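Local structure of DNA repair protein RAD7 (Saccharomyces cerevisiae, 5ZB2) at residues L63-L68 against S85-D90; Q108-L113 against L131-P136. The protein takes part in global genome nucleotide excision repair, removing damage from nontranscribed DNA, as a component of the GGR complex, and interacts with Elc1. All blocks are in the same frame, centred on the assembly; numbering follows the deposited sequence.

Contact 1: L63-L68 against S85-D90; sequences LNDHTL and SKISFD. With 9FO (3,6,9,12,15,18,21,24,27,30,33,36,39,42,45,48,51,54,57-nonadecaoxanonapentacontane-1,59-diol), chain K.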
# COMPACT_ATOMS: atom_id res chain seq x y z
N LEU A 63 -14.23 -11.61 6.16
CA LEU A 63 -13.61 -11.02 4.98
C LEU A 63 -12.66 -9.91 5.42
O LEU A 63 -13.09 -8.94 6.06
CB LEU A 63 -14.67 -10.49 4.02
CG LEU A 63 -14.19 -10.12 2.61
CD1 LEU A 63 -13.63 -11.33 1.87
CD2 LEU A 63 -15.32 -9.49 1.81
N ASN A 64 -11.38 -10.07 5.10
CA ASN A 64 -10.36 -9.11 5.51
C ASN A 64 -9.19 -9.23 4.54
O ASN A 64 -9.24 -9.98 3.55
CB ASN A 64 -9.95 -9.35 6.96
CG ASN A 64 -9.42 -10.76 7.20
OD1 ASN A 64 -8.66 -11.30 6.40
ND2 ASN A 64 -9.82 -11.36 8.32
N ASP A 65 -8.12 -8.48 4.82
CA ASP A 65 -6.98 -8.47 3.90
C ASP A 65 -6.34 -9.85 3.78
O ASP A 65 -5.75 -10.18 2.75
CB ASP A 65 -5.93 -7.46 4.36
CG ASP A 65 -6.35 -6.02 4.14
OD1 ASP A 65 -7.42 -5.78 3.53
OD2 ASP A 65 -5.60 -5.11 4.56
N HIS A 66 -6.45 -10.66 4.83
CA HIS A 66 -5.87 -12.00 4.83
C HIS A 66 -6.65 -12.93 3.91
O HIS A 66 -6.10 -13.49 2.95
CB HIS A 66 -5.83 -12.53 6.26
CG HIS A 66 -4.98 -13.76 6.45
ND1 HIS A 66 -3.64 -13.78 6.17
CD2 HIS A 66 -5.29 -14.99 6.93
CE1 HIS A 66 -3.15 -14.98 6.44
NE2 HIS A 66 -4.14 -15.73 6.91
N THR A 67 -7.95 -13.08 4.17
CA THR A 67 -8.78 -13.96 3.35
C THR A 67 -9.04 -13.39 1.96
O THR A 67 -9.39 -14.15 1.05
CB THR A 67 -10.12 -14.21 4.05
OG1 THR A 67 -10.76 -12.96 4.35
CG2 THR A 67 -9.91 -14.98 5.33
N LEU A 68 -8.87 -12.07 1.78
CA LEU A 68 -9.02 -11.47 0.46
C LEU A 68 -8.17 -12.18 -0.59
O LEU A 68 -8.52 -12.17 -1.77
CB LEU A 68 -8.63 -9.99 0.53
CG LEU A 68 -8.59 -9.23 -0.80
CD1 LEU A 68 -9.97 -9.17 -1.43
CD2 LEU A 68 -8.02 -7.83 -0.59
N SER A 85 -16.06 -4.29 5.80
CA SER A 85 -15.66 -3.39 6.88
C SER A 85 -14.19 -3.55 7.25
O SER A 85 -13.50 -2.57 7.54
CB SER A 85 -16.55 -3.61 8.10
OG SER A 85 -17.86 -3.13 7.87
N LYS A 86 -13.69 -4.79 7.25
CA LYS A 86 -12.34 -5.08 7.71
C LYS A 86 -11.29 -4.99 6.60
O LYS A 86 -10.10 -5.17 6.89
CB LYS A 86 -12.29 -6.47 8.35
CG LYS A 86 -13.15 -6.59 9.60
CD LYS A 86 -13.07 -7.98 10.21
CE LYS A 86 -13.88 -8.07 11.50
NZ LYS A 86 -13.73 -9.40 12.15
N ILE A 87 -11.68 -4.72 5.36
CA ILE A 87 -10.73 -4.58 4.26
C ILE A 87 -10.12 -3.18 4.31
O ILE A 87 -10.84 -2.18 4.31
CB ILE A 87 -11.41 -4.84 2.91
CG1 ILE A 87 -11.86 -6.31 2.82
CG2 ILE A 87 -10.49 -4.47 1.74
CD1 ILE A 87 -12.76 -6.60 1.63
N SER A 88 -8.79 -3.12 4.33
CA SER A 88 -8.11 -1.84 4.44
C SER A 88 -8.00 -1.17 3.07
O SER A 88 -8.33 -1.75 2.04
CB SER A 88 -6.71 -2.03 5.03
OG SER A 88 -5.83 -2.58 4.06
N PHE A 89 -7.52 0.07 3.08
CA PHE A 89 -7.32 0.78 1.82
C PHE A 89 -6.31 0.06 0.93
O PHE A 89 -6.43 0.08 -0.30
CB PHE A 89 -6.88 2.22 2.07
CG PHE A 89 -5.46 2.37 2.54
CD1 PHE A 89 -5.11 2.09 3.84
CD2 PHE A 89 -4.48 2.80 1.66
CE1 PHE A 89 -3.80 2.23 4.27
CE2 PHE A 89 -3.16 2.94 2.08
CZ PHE A 89 -2.83 2.65 3.39
N ASP A 90 -5.32 -0.60 1.54
CA ASP A 90 -4.38 -1.40 0.76
C ASP A 90 -5.04 -2.64 0.19
O ASP A 90 -4.72 -3.08 -0.92
CB ASP A 90 -3.16 -1.78 1.61
CG ASP A 90 -2.13 -0.67 1.70
OD1 ASP A 90 -2.12 0.22 0.82
OD2 ASP A 90 -1.31 -0.69 2.64
OAA 9FO K . 5.18 2.54 -10.33
CAB 9FO K . 4.82 1.22 -10.05
CAC 9FO K . 6.03 0.46 -9.52
OAD 9FO K . 5.84 -0.92 -9.65
CAE 9FO K . 4.97 -1.49 -8.72
CAF 9FO K . 4.54 -2.87 -9.21
OAG 9FO K . 3.27 -3.17 -8.70
CAH 9FO K . 2.22 -2.56 -9.39
CAI 9FO K . 1.19 -2.08 -8.37
OAJ 9FO K . 1.59 -0.83 -7.90
CAK 9FO K . 1.36 -0.62 -6.54
CAL 9FO K . 2.15 0.60 -6.08
OAM 9FO K . 2.79 0.32 -4.87
CAN 9FO K . 4.06 0.88 -4.75
CAO 9FO K . 5.06 0.03 -5.52
OAP 9FO K . 6.04 -0.45 -4.65
CAQ 9FO K . 6.87 -1.41 -5.22
CAR 9FO K . 6.15 -2.75 -5.22
OAS 9FO K . 7.05 -3.79 -5.45
CAT 9FO K . 6.52 -4.85 -6.20
CAU 9FO K . 5.39 -5.55 -5.45
OAV 9FO K . 4.23 -5.52 -6.24
CAW 9FO K . 3.09 -5.99 -5.59
CAX 9FO K . 1.88 -5.82 -6.51
OAY 9FO K . 1.15 -4.68 -6.15
CAZ 9FO K . 0.34 -4.84 -5.02
CBA 9FO K . -0.60 -3.64 -4.90
OBB 9FO K . -0.46 -3.03 -3.65
CBC 9FO K . 0.44 -1.95 -3.59
CBD 9FO K . 0.28 -1.27 -2.24
OBE 9FO K . 1.02 -1.97 -1.28
CBF 9FO K . 0.33 -2.15 -0.08
CBG 9FO K . 1.24 -2.84 0.92
OBH 9FO K . 2.29 -3.47 0.24
CBI 9FO K . 2.85 -4.58 0.90
CBJ 9FO K . 3.53 -5.49 -0.12
OBK 9FO K . 3.23 -6.82 0.21
CBL 9FO K . 2.91 -7.65 -0.88
CBM 9FO K . 2.08 -8.83 -0.38
OBN 9FO K . 1.55 -9.52 -1.47
CBO 9FO K . 0.26 -9.12 -1.85
CBP 9FO K . -0.79 -9.76 -0.94
OBQ 9FO K . -1.90 -8.92 -0.91
CBR 9FO K . -2.70 -8.98 0.24
CBS 9FO K . -3.40 -7.63 0.37
OBT 9FO K . -3.29 -7.19 1.70
CBU 9FO K . -3.23 -5.80 1.84
CBV 9FO K . -2.60 -5.48 3.19
OBW 9FO K . -1.21 -5.46 3.04
CBX 9FO K . -0.52 -5.22 4.23
CBY 9FO K . 0.95 -5.61 4.06
OBZ 9FO K . 1.05 -6.85 3.41
CCA 9FO K . 1.87 -7.77 4.07
CCB 9FO K . 2.20 -8.93 3.13
OCC 9FO K . 1.25 -9.96 3.20
CCD 9FO K . -0.05 -9.64 2.80
CCE 9FO K . -0.84 -9.27 4.06
OCF 9FO K . -2.05 -9.98 4.11
CCG 9FO K . -2.98 -9.44 5.00
CCH 9FO K . -2.35 -9.13 6.36
OCI 9FO K . -3.33 -9.10 7.35
O HOH W 1 -15.01 -7.16 6.22
O HOH W 2 -7.81 -6.63 6.96
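The D65 carboxylate is the flat group at the heart of this contact, and S88 meets both of its oxygens from the syn side. The backbone N of S88 donates to D65 OD1 at 3.1 Å, fairly straight at 161° but 27° out of the carboxylate plane, while S88 OG gives its proton to the syn lone pair of D65 OD2 at 2.6 Å. Two grips from one residue hold the carboxylate against rotation. Chi1 of -73° sets D65 CG beside the backbone N, and the carboxylate beyond it comes nearer to 85-90 than its CB does. The bound polyether 9FO also lies against this group, its CBV 3.3 Å from D65 OD2. A second flat group, the F89 ring, carries D90 CG over one face, offset toward the rim.

S88 is itself an N-cap: its OG accepts from G91 N and, weakly, from D90 N at the start of helix 89-98. D65 is thus a second-shell residue that positions the capping hydroxyl and probably strengthens it as an acceptor. D90 pairs with K93 of its own chain and with K93 of the second subunit. On the 63-68 side, N64 OD1 accepts from T67 N at 2.9 Å, an Asx motif, and N64 N donates back to T67 OG1, so the two residues bond reciprocally. A water bridges the backbones, accepting from D65 N at 2.8 Å and donating to K86 O at 2.7 Å. Below the polar layer, L63 CD2 meets I87 CD1 at 3.9 Å, the two side chains crossing obliquely.

L63, L68 and I87 all pack on F81 of strand 78-81, so the loop after helix 50-59 covers the turn from that strand into helix 89-98 at the N-terminal end of the leucine-rich repeats.

Contact 2: Q108-L113 against L131-P136; sequences QMCGQL and LNLDGP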
# COMPACT_ATOMS: atom_id res chain seq x y z
N GLN A 108 -19.95 -3.56 -0.22
CA GLN A 108 -20.94 -3.20 0.79
C GLN A 108 -20.26 -3.09 2.15
O GLN A 108 -19.48 -3.96 2.54
CB GLN A 108 -22.07 -4.24 0.84
CG GLN A 108 -22.74 -4.51 -0.52
CD GLN A 108 -23.52 -3.31 -1.04
OE1 GLN A 108 -24.42 -2.80 -0.38
NE2 GLN A 108 -23.17 -2.86 -2.24
N MET A 109 -20.55 -2.00 2.86
CA MET A 109 -19.91 -1.71 4.14
C MET A 109 -18.40 -1.52 3.95
O MET A 109 -17.58 -2.18 4.59
CB MET A 109 -20.20 -2.81 5.16
CG MET A 109 -21.69 -3.12 5.32
SD MET A 109 -22.04 -4.41 6.55
CE MET A 109 -21.53 -3.58 8.06
N CYS A 110 -18.05 -0.60 3.05
CA CYS A 110 -16.66 -0.35 2.68
C CYS A 110 -16.13 0.91 3.37
O CYS A 110 -15.65 1.86 2.74
CB CYS A 110 -16.54 -0.24 1.16
SG CYS A 110 -17.62 1.03 0.38
N GLY A 111 -16.18 0.90 4.70
CA GLY A 111 -15.86 2.09 5.47
C GLY A 111 -14.44 2.60 5.28
O GLY A 111 -14.19 3.80 5.42
N GLN A 112 -13.50 1.71 4.97
CA GLN A 112 -12.10 2.10 4.87
C GLN A 112 -11.69 2.51 3.46
O GLN A 112 -10.55 2.95 3.26
CB GLN A 112 -11.19 0.96 5.35
CG GLN A 112 -11.50 0.52 6.77
CD GLN A 112 -10.46 -0.42 7.33
OE1 GLN A 112 -9.26 -0.16 7.24
NE2 GLN A 112 -10.91 -1.53 7.93
N LEU A 113 -12.58 2.39 2.48
CA LEU A 113 -12.28 2.84 1.13
C LEU A 113 -12.01 4.34 1.14
O LEU A 113 -12.87 5.13 1.53
CB LEU A 113 -13.44 2.50 0.20
CG LEU A 113 -13.17 2.60 -1.31
CD1 LEU A 113 -14.15 1.73 -2.07
CD2 LEU A 113 -13.27 4.03 -1.80
N LEU A 131 -20.38 -0.18 -10.48
CA LEU A 131 -19.83 -0.06 -9.13
C LEU A 131 -20.96 0.22 -8.15
O LEU A 131 -21.71 1.18 -8.33
CB LEU A 131 -18.77 1.04 -9.06
CG LEU A 131 -17.95 1.12 -7.77
CD1 LEU A 131 -17.14 -0.16 -7.53
CD2 LEU A 131 -17.02 2.32 -7.78
N ASN A 132 -21.06 -0.61 -7.11
CA ASN A 132 -22.04 -0.45 -6.04
C ASN A 132 -21.28 -0.31 -4.72
O ASN A 132 -20.53 -1.21 -4.33
CB ASN A 132 -22.99 -1.65 -5.99
CG ASN A 132 -24.14 -1.46 -5.01
OD1 ASN A 132 -24.01 -0.78 -3.99
ND2 ASN A 132 -25.28 -2.08 -5.31
N LEU A 133 -21.46 0.82 -4.05
CA LEU A 133 -20.76 1.12 -2.80
C LEU A 133 -21.77 1.47 -1.72
O LEU A 133 -22.64 2.32 -1.92
CB LEU A 133 -19.78 2.29 -2.98
CG LEU A 133 -18.72 2.16 -4.07
CD1 LEU A 133 -17.91 3.45 -4.16
CD2 LEU A 133 -17.80 0.97 -3.83
N ASP A 134 -21.63 0.82 -0.56
CA ASP A 134 -22.50 1.06 0.58
C ASP A 134 -21.65 1.44 1.79
O ASP A 134 -20.96 0.60 2.37
CB ASP A 134 -23.33 -0.18 0.89
CG ASP A 134 -24.25 0.02 2.09
OD1 ASP A 134 -24.43 1.18 2.51
OD2 ASP A 134 -24.78 -0.99 2.60
N GLY A 135 -21.68 2.70 2.16
CA GLY A 135 -20.92 3.18 3.27
C GLY A 135 -19.54 3.74 3.02
O GLY A 135 -18.76 3.68 3.91
N PRO A 136 -19.24 4.29 1.86
CA PRO A 136 -17.91 4.88 1.65
C PRO A 136 -17.86 6.27 2.26
O PRO A 136 -17.81 7.25 1.52
CB PRO A 136 -17.78 4.94 0.13
CG PRO A 136 -19.18 5.01 -0.37
CD PRO A 136 -20.02 4.23 0.61
O HOH W 3 -25.92 -3.49 1.73
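Q108 and N132 are brought together by a bend and an extension: the Q108 chain turns at CG (chi2 -67°), while N132 holds CG anti to its backbone N (chi1 -173°). Q108 NE2 donates to N132 OD1 at 2.8 Å. The oxygen lies in the amide plane of Q108, yet the donor stands above the N132 carbonyl plane, the two amides being nearly perpendicular. NE2 has a further partner in S106 OG.

The other end of the amide faces D134. Q108 OE1 comes within 3.1 Å of D134 CB, and a water donates to both Q108 OE1, at 2.7 Å, and D134 OD2, at 2.9 Å. D134 OD1 is engaged separately, by N162 ND2. Along the backbone, where Q108 and D134 form a parallel bridge, D134 O accepts from C110 N at 3.2 Å and more weakly from M109 N, so one carbonyl grips the chain as it leaves the strand.

Beneath lies an apolar patch. C110 SG meets P136 CB at 3.9 Å and approaches L133 CB. L113 CD1 touches L133 CD2 at 4.1 Å, the side chains crossing at about a right angle. C110 and L113 bound a type I turn, and together with L105 and L107 they fit the LxLxxCxxL pattern of cysteine-containing leucine-rich repeats.

Strands 104-108 and 130-134 are thus successive rungs of the solenoid. N132 and D134 continue onto strand 157-161 through H159 and S161, and W144 of helix 141-150 packs on L133 and P136.

From the N terminus, the chain runs through helices 8-41 and 50-59 before contact 1 closes a short loop containing strand 78-81, the outermost strand at this end of the chain's parallel array. Helix 89-98 and strand 104-108 follow, and contact 2 then closes a second loop around helix 115-124, ending on strand 130-134. The two loops lie in series, neither nesting nor crossing, as expected of a solenoid built turn by turn. They nevertheless meet in space: Q112 NE2 probably bonds S85 O, and Q112 packs on I87 and S88. Contact 1 joins the loop between helix 50-59 and strand 78-81 to the loop leading into helix 89-98, whereas contact 2 joins the next two strands.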